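Tyrosine--tRNA ligase (Aeropyrum pernix, PDB 2CYA) probably catalyses the two-step, ATP-dependent attachment of tyrosine to tRNA(Tyr) through a Tyr-AMP intermediate, as a homodimeric class I aminoacyl-tRNA synthetase. Local coordinates at residues 61-66 and 109-114; 78-83 and 159-164; 283-288 and 307-312. All blocks are in the same frame, centred on the assembly; numbering follows the deposited sequence.

Contact 1. Residues 61-66 and 109-114; sequences DLVEAG and VERVRF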
loop_
_atom_site.group_PDB
_atom_site.type_symbol
_atom_site.label_atom_id
_atom_site.label_comp_id
_atom_site.label_asym_id
_atom_site.label_seq_id
_atom_site.Cartn_x
_atom_site.Cartn_y
_atom_site.Cartn_z
ATOM N N ASP A 61 -16.883 -24.937 -14.033
ATOM C CA ASP A 61 -16.551 -26.217 -13.401
ATOM C C ASP A 61 -16.538 -26.126 -11.860
ATOM O O ASP A 61 -17.119 -26.974 -11.181
ATOM C CB ASP A 61 -15.177 -26.749 -13.850
ATOM C CG ASP A 61 -15.144 -27.196 -15.314
ATOM O OD1 ASP A 61 -16.214 -27.313 -15.927
ATOM O OD2 ASP A 61 -14.036 -27.440 -15.852
ATOM N N LEU A 62 -15.859 -25.120 -11.305
ATOM C CA LEU A 62 -15.801 -24.969 -9.848
ATOM C C LEU A 62 -17.181 -24.820 -9.240
ATOM O O LEU A 62 -17.479 -25.439 -8.218
ATOM C CB LEU A 62 -14.924 -23.778 -9.447
ATOM C CG LEU A 62 -13.479 -24.180 -9.166
ATOM C CD1 LEU A 62 -12.853 -24.763 -10.428
ATOM C CD2 LEU A 62 -12.691 -22.973 -8.695
ATOM N N VAL A 63 -18.026 -24.010 -9.868
ATOM C CA VAL A 63 -19.386 -23.818 -9.368
ATOM C C VAL A 63 -20.169 -25.143 -9.359
ATOM O O VAL A 63 -20.882 -25.438 -8.403
ATOM C CB VAL A 63 -20.170 -22.806 -10.243
ATOM C CG1 VAL A 63 -21.670 -22.853 -9.900
ATOM C CG2 VAL A 63 -19.624 -21.400 -10.028
ATOM N N GLU A 64 -20.041 -25.936 -10.420
ATOM C CA GLU A 64 -20.771 -27.206 -10.496
ATOM C C GLU A 64 -20.155 -28.228 -9.556
ATOM O O GLU A 64 -20.770 -29.244 -9.248
ATOM C CB GLU A 64 -20.803 -27.739 -11.945
ATOM C CG GLU A 64 -21.452 -26.754 -12.936
ATOM C CD GLU A 64 -21.520 -27.263 -14.380
ATOM O OE1 GLU A 64 -20.630 -28.037 -14.818
ATOM O OE2 GLU A 64 -22.466 -26.861 -15.087
ATOM N N ALA A 65 -18.948 -27.949 -9.084
ATOM C CA ALA A 65 -18.276 -28.848 -8.155
ATOM C C ALA A 65 -18.572 -28.453 -6.700
ATOM O O ALA A 65 -17.952 -28.961 -5.763
ATOM C CB ALA A 65 -16.777 -28.848 -8.425
ATOM N N GLY A 66 -19.528 -27.549 -6.508
ATOM C CA GLY A 66 -19.879 -27.155 -5.157
ATOM C C GLY A 66 -19.111 -26.008 -4.499
ATOM O O GLY A 66 -19.405 -25.675 -3.354
ATOM N N VAL A 109 -23.936 -17.582 -14.050
ATOM C CA VAL A 109 -23.647 -16.355 -13.312
ATOM C C VAL A 109 -24.552 -16.066 -12.115
ATOM O O VAL A 109 -24.171 -15.323 -11.210
ATOM C CB VAL A 109 -23.628 -15.120 -14.258
ATOM C CG1 VAL A 109 -22.485 -15.269 -15.273
ATOM C CG2 VAL A 109 -24.955 -14.983 -14.992
ATOM N N GLU A 110 -25.737 -16.667 -12.091
ATOM C CA GLU A 110 -26.654 -16.437 -10.981
ATOM C C GLU A 110 -26.061 -16.966 -9.679
ATOM O O GLU A 110 -26.374 -16.470 -8.594
ATOM C CB GLU A 110 -28.007 -17.115 -11.244
ATOM C CG GLU A 110 -27.979 -18.641 -11.268
ATOM C CD GLU A 110 -27.486 -19.223 -12.588
ATOM O OE1 GLU A 110 -27.194 -18.445 -13.527
ATOM O OE2 GLU A 110 -27.399 -20.470 -12.684
ATOM N N ARG A 111 -25.203 -17.973 -9.796
ATOM C CA ARG A 111 -24.563 -18.593 -8.646
ATOM C C ARG A 111 -23.186 -17.989 -8.354
ATOM O O ARG A 111 -22.503 -18.424 -7.433
ATOM C CB ARG A 111 -24.432 -20.106 -8.886
ATOM C CG ARG A 111 -25.791 -20.833 -8.991
ATOM C CD ARG A 111 -25.658 -22.307 -9.426
ATOM N NE ARG A 111 -25.057 -23.155 -8.401
ATOM C CZ ARG A 111 -24.677 -24.418 -8.592
ATOM N NH1 ARG A 111 -24.832 -24.994 -9.780
ATOM N NH2 ARG A 111 -24.142 -25.116 -7.593
ATOM N N VAL A 112 -22.787 -16.982 -9.129
ATOM C CA VAL A 112 -21.488 -16.332 -8.934
ATOM C C VAL A 112 -21.653 -14.940 -8.325
ATOM O O VAL A 112 -22.524 -14.187 -8.731
ATOM C CB VAL A 112 -20.726 -16.164 -10.273
ATOM C CG1 VAL A 112 -19.365 -15.500 -10.027
ATOM C CG2 VAL A 112 -20.547 -17.509 -10.952
ATOM N N ARG A 113 -20.816 -14.606 -7.346
ATOM C CA ARG A 113 -20.865 -13.287 -6.740
ATOM C C ARG A 113 -19.800 -12.386 -7.388
ATOM O O ARG A 113 -18.596 -12.605 -7.235
ATOM C CB ARG A 113 -20.631 -13.388 -5.232
ATOM C CG ARG A 113 -20.763 -12.056 -4.503
ATOM C CD ARG A 113 -20.369 -12.167 -3.020
ATOM N NE ARG A 113 -19.009 -12.688 -2.823
ATOM C CZ ARG A 113 -18.097 -12.123 -2.032
ATOM N NH1 ARG A 113 -18.386 -11.008 -1.362
ATOM N NH2 ARG A 113 -16.901 -12.683 -1.886
ATOM N N PHE A 114 -20.248 -11.392 -8.147
ATOM C CA PHE A 114 -19.333 -10.461 -8.792
ATOM C C PHE A 114 -19.041 -9.341 -7.807
ATOM O O PHE A 114 -19.959 -8.770 -7.221
ATOM C CB PHE A 114 -19.940 -9.903 -10.085
ATOM C CG PHE A 114 -19.942 -10.891 -11.217
ATOM C CD1 PHE A 114 -20.988 -11.795 -11.369
ATOM C CD2 PHE A 114 -18.879 -10.936 -12.114
ATOM C CE1 PHE A 114 -20.979 -12.735 -12.405
ATOM C CE2 PHE A 114 -18.854 -11.871 -13.157
ATOM C CZ PHE A 114 -19.907 -12.769 -13.300
#

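Contact 2. Residues 78-83 and 159-164; sequences AYINDK and DASKLI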
loop_
_atom_site.group_PDB
_atom_site.type_symbol
_atom_site.label_atom_id
_atom_site.label_comp_id
_atom_site.label_asym_id
_atom_site.label_seq_id
_atom_site.Cartn_x
_atom_site.Cartn_y
_atom_site.Cartn_z
ATOM N N ALA A 78 -6.062 -3.026 -12.435
ATOM C CA ALA A 78 -5.989 -2.619 -13.844
ATOM C C ALA A 78 -5.486 -1.179 -13.894
ATOM O O ALA A 78 -4.679 -0.803 -14.761
ATOM C CB ALA A 78 -7.373 -2.712 -14.500
ATOM N N TYR A 79 -5.970 -0.374 -12.961
ATOM C CA TYR A 79 -5.529 1.015 -12.911
ATOM C C TYR A 79 -4.024 1.029 -12.661
ATOM O O TYR A 79 -3.284 1.731 -13.331
ATOM C CB TYR A 79 -6.228 1.769 -11.789
ATOM C CG TYR A 79 -5.782 3.215 -11.671
ATOM C CD1 TYR A 79 -6.247 4.189 -12.553
ATOM C CD2 TYR A 79 -4.908 3.608 -10.664
ATOM C CE1 TYR A 79 -5.853 5.521 -12.427
ATOM C CE2 TYR A 79 -4.511 4.938 -10.529
ATOM C CZ TYR A 79 -4.987 5.887 -11.407
ATOM O OH TYR A 79 -4.620 7.208 -11.239
ATOM N N ILE A 80 -3.570 0.238 -11.700
ATOM C CA ILE A 80 -2.146 0.206 -11.407
ATOM C C ILE A 80 -1.340 -0.104 -12.663
ATOM O O ILE A 80 -0.286 0.490 -12.881
ATOM C CB ILE A 80 -1.827 -0.795 -10.279
ATOM C CG1 ILE A 80 -2.355 -0.222 -8.953
ATOM C CG2 ILE A 80 -0.324 -1.055 -10.202
ATOM C CD1 ILE A 80 -2.219 -1.156 -7.775
ATOM N N ASN A 81 -1.847 -1.010 -13.503
ATOM C CA ASN A 81 -1.157 -1.344 -14.748
ATOM C C ASN A 81 -1.530 -0.407 -15.903
ATOM O O ASN A 81 -1.264 -0.709 -17.063
ATOM C CB ASN A 81 -1.453 -2.788 -15.163
ATOM C CG ASN A 81 -0.629 -3.790 -14.397
ATOM O OD1 ASN A 81 0.494 -3.498 -13.991
ATOM N ND2 ASN A 81 -1.170 -4.987 -14.210
ATOM N N ASP A 82 -2.161 0.718 -15.584
ATOM C CA ASP A 82 -2.564 1.697 -16.587
ATOM C C ASP A 82 -3.408 1.182 -17.760
ATOM O O ASP A 82 -3.373 1.761 -18.857
ATOM C CB ASP A 82 -1.326 2.411 -17.133
ATOM C CG ASP A 82 -0.599 3.197 -16.063
ATOM O OD1 ASP A 82 -1.249 4.053 -15.415
ATOM O OD2 ASP A 82 0.611 2.948 -15.870
ATOM N N LYS A 83 -4.168 0.111 -17.542
ATOM C CA LYS A 83 -5.008 -0.419 -18.606
ATOM C C LYS A 83 -6.041 0.633 -18.988
ATOM O O LYS A 83 -6.525 1.362 -18.130
ATOM C CB LYS A 83 -5.709 -1.708 -18.145
ATOM C CG LYS A 83 -4.744 -2.848 -17.854
ATOM C CD LYS A 83 -3.857 -3.123 -19.063
ATOM C CE LYS A 83 -2.765 -4.119 -18.736
ATOM N NZ LYS A 83 -3.328 -5.335 -18.054
ATOM N N ASP A 159 8.288 1.293 -10.805
ATOM C CA ASP A 159 7.575 2.210 -9.921
ATOM C C ASP A 159 6.965 1.433 -8.753
ATOM O O ASP A 159 6.549 0.284 -8.911
ATOM C CB ASP A 159 6.510 3.013 -10.690
ATOM C CG ASP A 159 5.314 2.186 -11.098
ATOM O OD1 ASP A 159 5.479 1.191 -11.835
ATOM O OD2 ASP A 159 4.195 2.549 -10.688
ATOM N N ALA A 160 6.956 2.065 -7.578
ATOM C CA ALA A 160 6.453 1.470 -6.340
ATOM C C ALA A 160 5.078 0.804 -6.391
ATOM O O ALA A 160 4.835 -0.166 -5.676
ATOM C CB ALA A 160 6.475 2.522 -5.219
ATOM N N SER A 161 4.176 1.317 -7.215
ATOM C CA SER A 161 2.850 0.729 -7.306
ATOM C C SER A 161 2.920 -0.737 -7.755
ATOM O O SER A 161 1.996 -1.512 -7.509
ATOM C CB SER A 161 1.983 1.548 -8.262
ATOM O OG SER A 161 2.469 1.454 -9.585
ATOM N N LYS A 162 4.029 -1.122 -8.384
ATOM C CA LYS A 162 4.208 -2.493 -8.858
ATOM C C LYS A 162 4.443 -3.455 -7.711
ATOM O O LYS A 162 4.207 -4.654 -7.846
ATOM C CB LYS A 162 5.385 -2.600 -9.838
ATOM C CG LYS A 162 5.282 -1.712 -11.064
ATOM C CD LYS A 162 4.128 -2.111 -11.958
ATOM C CE LYS A 162 4.136 -1.309 -13.253
ATOM N NZ LYS A 162 3.131 -1.835 -14.211
ATOM N N LEU A 163 4.936 -2.942 -6.588
ATOM C CA LEU A 163 5.164 -3.787 -5.424
ATOM C C LEU A 163 3.867 -3.912 -4.637
ATOM O O LEU A 163 3.628 -4.912 -3.970
ATOM C CB LEU A 163 6.257 -3.206 -4.521
ATOM C CG LEU A 163 7.684 -3.723 -4.759
ATOM C CD1 LEU A 163 8.152 -3.373 -6.173
ATOM C CD2 LEU A 163 8.607 -3.114 -3.717
ATOM N N ILE A 164 3.024 -2.895 -4.715
ATOM C CA ILE A 164 1.753 -2.933 -4.005
ATOM C C ILE A 164 0.774 -3.922 -4.659
ATOM O O ILE A 164 -0.007 -4.574 -3.968
ATOM C CB ILE A 164 1.122 -1.521 -3.953
ATOM C CG1 ILE A 164 1.963 -0.621 -3.040
ATOM C CG2 ILE A 164 -0.277 -1.572 -3.397
ATOM C CD1 ILE A 164 1.378 0.783 -2.868
#

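Contact 3. Residues 283-288 and 307-312; sequences ILFARD and TSYEEL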
loop_
_atom_site.group_PDB
_atom_site.type_symbol
_atom_site.label_atom_id
_atom_site.label_comp_id
_atom_site.label_asym_id
_atom_site.label_seq_id
_atom_site.Cartn_x
_atom_site.Cartn_y
_atom_site.Cartn_z
ATOM N N ILE A 283 -10.574 -24.565 -25.735
ATOM C CA ILE A 283 -11.836 -23.915 -25.965
ATOM C C ILE A 283 -12.870 -24.797 -26.686
ATOM O O ILE A 283 -13.969 -25.009 -26.175
ATOM C CB ILE A 283 -11.620 -22.616 -26.752
ATOM C CG1 ILE A 283 -10.764 -21.651 -25.931
ATOM C CG2 ILE A 283 -12.954 -21.990 -27.083
ATOM C CD1 ILE A 283 -10.426 -20.375 -26.654
ATOM N N LEU A 284 -12.528 -25.336 -27.855
ATOM C CA LEU A 284 -13.507 -26.140 -28.589
ATOM C C LEU A 284 -13.846 -27.454 -27.895
ATOM O O LEU A 284 -15.020 -27.746 -27.684
ATOM C CB LEU A 284 -13.046 -26.382 -30.031
ATOM C CG LEU A 284 -12.781 -25.136 -30.899
ATOM C CD1 LEU A 284 -12.310 -25.590 -32.284
ATOM C CD2 LEU A 284 -14.046 -24.259 -31.028
ATOM N N PHE A 285 -12.845 -28.237 -27.508
ATOM C CA PHE A 285 -13.133 -29.500 -26.825
ATOM C C PHE A 285 -13.440 -29.344 -25.328
ATOM O O PHE A 285 -13.628 -30.329 -24.610
ATOM C CB PHE A 285 -11.985 -30.492 -27.018
ATOM C CG PHE A 285 -12.021 -31.199 -28.348
ATOM C CD1 PHE A 285 -11.312 -30.704 -29.438
ATOM C CD2 PHE A 285 -12.790 -32.341 -28.514
ATOM C CE1 PHE A 285 -11.371 -31.344 -30.676
ATOM C CE2 PHE A 285 -12.858 -32.981 -29.742
ATOM C CZ PHE A 285 -12.146 -32.483 -30.823
ATOM N N ALA A 286 -13.478 -28.103 -24.853
ATOM C CA ALA A 286 -13.799 -27.851 -23.457
ATOM C C ALA A 286 -15.261 -28.271 -23.290
ATOM O O ALA A 286 -15.680 -28.703 -22.218
ATOM C CB ALA A 286 -13.638 -26.365 -23.141
ATOM N N ARG A 287 -16.018 -28.146 -24.379
ATOM C CA ARG A 287 -17.438 -28.486 -24.412
ATOM C C ARG A 287 -17.673 -29.994 -24.497
ATOM O O ARG A 287 -17.346 -30.621 -25.510
ATOM C CB ARG A 287 -18.099 -27.813 -25.615
ATOM C CG ARG A 287 -19.585 -28.104 -25.766
ATOM C CD ARG A 287 -20.055 -27.778 -27.178
ATOM N NE ARG A 287 -21.491 -27.973 -27.348
ATOM C CZ ARG A 287 -22.123 -27.910 -28.518
ATOM N NH1 ARG A 287 -21.439 -27.659 -29.632
ATOM N NH2 ARG A 287 -23.439 -28.095 -28.577
ATOM N N ASP A 288 -18.239 -30.576 -23.442
ATOM C CA ASP A 288 -18.505 -32.010 -23.450
ATOM C C ASP A 288 -19.329 -32.351 -24.687
ATOM O O ASP A 288 -20.230 -31.602 -25.077
ATOM C CB ASP A 288 -19.245 -32.434 -22.172
ATOM C CG ASP A 288 -18.352 -32.384 -20.932
ATOM O OD1 ASP A 288 -17.366 -33.152 -20.862
ATOM O OD2 ASP A 288 -18.635 -31.574 -20.026
ATOM N N THR A 307 -13.638 -36.948 -32.029
ATOM C CA THR A 307 -14.478 -36.961 -30.847
ATOM C C THR A 307 -13.689 -36.648 -29.585
ATOM O O THR A 307 -14.256 -36.559 -28.501
ATOM C CB THR A 307 -15.180 -38.330 -30.691
ATOM O OG1 THR A 307 -14.198 -39.365 -30.544
ATOM C CG2 THR A 307 -16.025 -38.624 -31.907
ATOM N N SER A 308 -12.380 -36.489 -29.728
ATOM C CA SER A 308 -11.527 -36.168 -28.592
ATOM C C SER A 308 -10.388 -35.310 -29.106
ATOM O O SER A 308 -10.081 -35.335 -30.298
ATOM C CB SER A 308 -10.949 -37.438 -27.955
ATOM O OG SER A 308 -9.724 -37.819 -28.573
ATOM N N TYR A 309 -9.764 -34.550 -28.215
ATOM C CA TYR A 309 -8.663 -33.702 -28.623
ATOM C C TYR A 309 -7.425 -34.536 -28.880
ATOM O O TYR A 309 -6.696 -34.289 -29.841
ATOM C CB TYR A 309 -8.319 -32.668 -27.559
ATOM C CG TYR A 309 -7.022 -31.963 -27.875
ATOM C CD1 TYR A 309 -6.961 -30.998 -28.872
ATOM C CD2 TYR A 309 -5.833 -32.330 -27.246
ATOM C CE1 TYR A 309 -5.758 -30.419 -29.242
ATOM C CE2 TYR A 309 -4.613 -31.760 -27.616
ATOM C CZ TYR A 309 -4.590 -30.807 -28.617
ATOM O OH TYR A 309 -3.398 -30.245 -29.005
ATOM N N GLU A 310 -7.177 -35.507 -28.007
ATOM C CA GLU A 310 -6.002 -36.358 -28.142
ATOM C C GLU A 310 -5.981 -37.041 -29.506
ATOM O O GLU A 310 -4.920 -37.188 -30.112
ATOM C CB GLU A 310 -5.957 -37.400 -27.022
ATOM C CG GLU A 310 -4.592 -38.068 -26.878
ATOM C CD GLU A 310 -3.442 -37.057 -26.776
ATOM O OE1 GLU A 310 -3.461 -36.220 -25.842
ATOM O OE2 GLU A 310 -2.521 -37.097 -27.629
ATOM N N GLU A 311 -7.149 -37.454 -29.987
ATOM C CA GLU A 311 -7.232 -38.089 -31.298
ATOM C C GLU A 311 -6.671 -37.109 -32.319
ATOM O O GLU A 311 -5.745 -37.429 -33.064
ATOM C CB GLU A 311 -8.684 -38.401 -31.656
ATOM C CG GLU A 311 -9.276 -39.603 -30.952
ATOM C CD GLU A 311 -10.764 -39.738 -31.223
ATOM O OE1 GLU A 311 -11.160 -39.715 -32.412
ATOM O OE2 GLU A 311 -11.533 -39.867 -30.242
ATOM N N LEU A 312 -7.247 -35.909 -32.336
ATOM C CA LEU A 312 -6.832 -34.854 -33.246
ATOM C C LEU A 312 -5.328 -34.618 -33.183
ATOM O O LEU A 312 -4.679 -34.482 -34.218
ATOM C CB LEU A 312 -7.576 -33.552 -32.908
ATOM C CG LEU A 312 -7.305 -32.280 -33.723
ATOM C CD1 LEU A 312 -8.281 -31.195 -33.307
ATOM C CD2 LEU A 312 -5.882 -31.802 -33.510
#

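Contact 1. Residues 61-66 and 109-114
In the Rossmann-type catalytic fold of class I synthetases, Val63 on the last turn of helix 51-64 packs against Arg111 and Val112, which lead into strand 113-116, the edge strand of the mixed sheet. The two methyls of Val63 divide the work. With CG1 anti to the backbone N (chi1 167°), that methyl comes up over one face of the Arg111 guanidinium, centred on it, and Val63 CG1 to Arg111 CZ measures 3.6 Å. The arginine chain bends at chi3 (70°) and curls round the same methyl, Arg111 CB lying 4.0 Å from Val63 CG1. The other branch, Val63 CG2, meets Val112 CG2 at 4.1 Å, the side chains of the two valines crossing at about a right angle, and Val112 itself rests on Val71 of strand 68-73. Close by, Gly66 with positive phi closes the helix in a Schellman motif, its N bonding Val63 O at 3.1 Å. Arg111 NH2 also approaches Val63 O, at 3.4 Å, but the angle is too poor for a hydrogen bond. The chemistry is therefore dispersion, one Val63 methyl on a flat cation and the other on a Val112 methyl, to which the carbonyl-rich helix end may add a weak electrostatic attraction.

Contact 2. Residues 78-83 and 159-164
Ser161 and Lys162, at the start of helix 161-175, meet Ile80 and Asn81 where helix 75-80 ends. Followed in sequence, residues 159-164 first turn into their helix: Asp159 O accepts from Lys162 N at 2.9 Å, and the Asp159 carboxylate reaches Ser161 OG, although the modelled separation is too short to be trusted in detail. Ala160 contributes backbone hydrogen bonds to the second subunit. Ser161 then supplies the van der Waals half of the contact. The Ile80 CG2 methyl lies against the serine, 3.6 Å from Ser161 O and 3.8 Å from Ser161 OG, with Ser161 CB at 4.0 Å. Lys162 supplies the polar half. Its chain bends at chi2 (-65°) and then runs extended, bringing Lys162 NZ to 3.1 Å from Asn81 OD1; the ammonium lies in the carbonyl plane, at a C=O...N angle of 151°. Leu163 turns elsewhere, onto Leu163 of the second subunit, which places this contact at the dimer interface. Lys135 of that subunit bonds Ile80 O and forms a salt bridge with Asp82, the positive-phi residue of the Schellman motif that closes helix 75-80. The Asn81 amide is gripped at both ends, since ND2 donates to Glu43 OE1 while OD1 accepts from Lys162; this fixes which end is oxygen and restrains rotation of the group. Asn81 also touches Tyr165, a predicted L-tyrosine-binding residue. The chemistry thus implies a neutral amide bridging a lysine and a glutamate, consistent with a second-shell position beside the amino acid pocket.

Contact 3. Residues 283-288 and 307-312
Largely apolar surface packing joins Phe285, in the type I beta turn Leu284-Arg287 that follows helix 275-284, to the Ser308 N-cap and first turn of helix 309-317; the chain between them includes the two-stranded antiparallel sheet of 292-293 and 305-306. The evidence is one ring laid on a backbone. Phe285 CG stands anti to the carbonyl carbon (chi1 -80°), which sends the ring across to residues 307-312. Over one face of it lie Ser308 C and Tyr309 N, the latter 3.7 Å above the ring plane and offset toward the rim, while Phe285 CE2 comes to 3.5 Å from Ser308 C. The two aromatic side chains cross at about a right angle, Phe285 CD1 reaching the edge of the Tyr309 ring and lying 4.0 Å from Tyr309 CB. Leu312 CD1 adds a methyl 4.1 Å from Phe285 CE1. Phe290 meets the Phe285 ring edge-to-face. Replacing Phe285 by an alanine removes the ring, which is likely to open a gap over the Ser308-Tyr309 backbone and leave Leu312 CD1 and Phe290 without their aromatic partner. The backbone that faces the ring also carries the capping bond: Ser308 OG accepts from Glu311 N at 3.0 Å, with an N-H...O angle of 158°. Thr307 OG1 donates to Glu311 OE2 at 2.7 Å, meeting the carboxylate on its syn side, 16° out of plane.

Overall arrangement
The three contacts use different helices, and none touches another. Contact 1 is the buried one, tying a helix to the lead-in to the main sheet's edge strand; contact 2 is partly buried at the dimer interface, and contact 3 lies on the surface, on the opposite side of the chain's centre from contact 2. Of the three, contact 2 alone has a hydrogen bond across its segments. Its Asn81 touches Tyr165 of the predicted tyrosine site, whereas the side chain of Val112 in contact 1 stays about 8 Å from that of Tyr39. Contacts 1 and 3 rest largely on packing against one flat group, a guanidinium and a phenyl ring respectively, and Arg15 links them through salt bridges to Asp61 and Asp288.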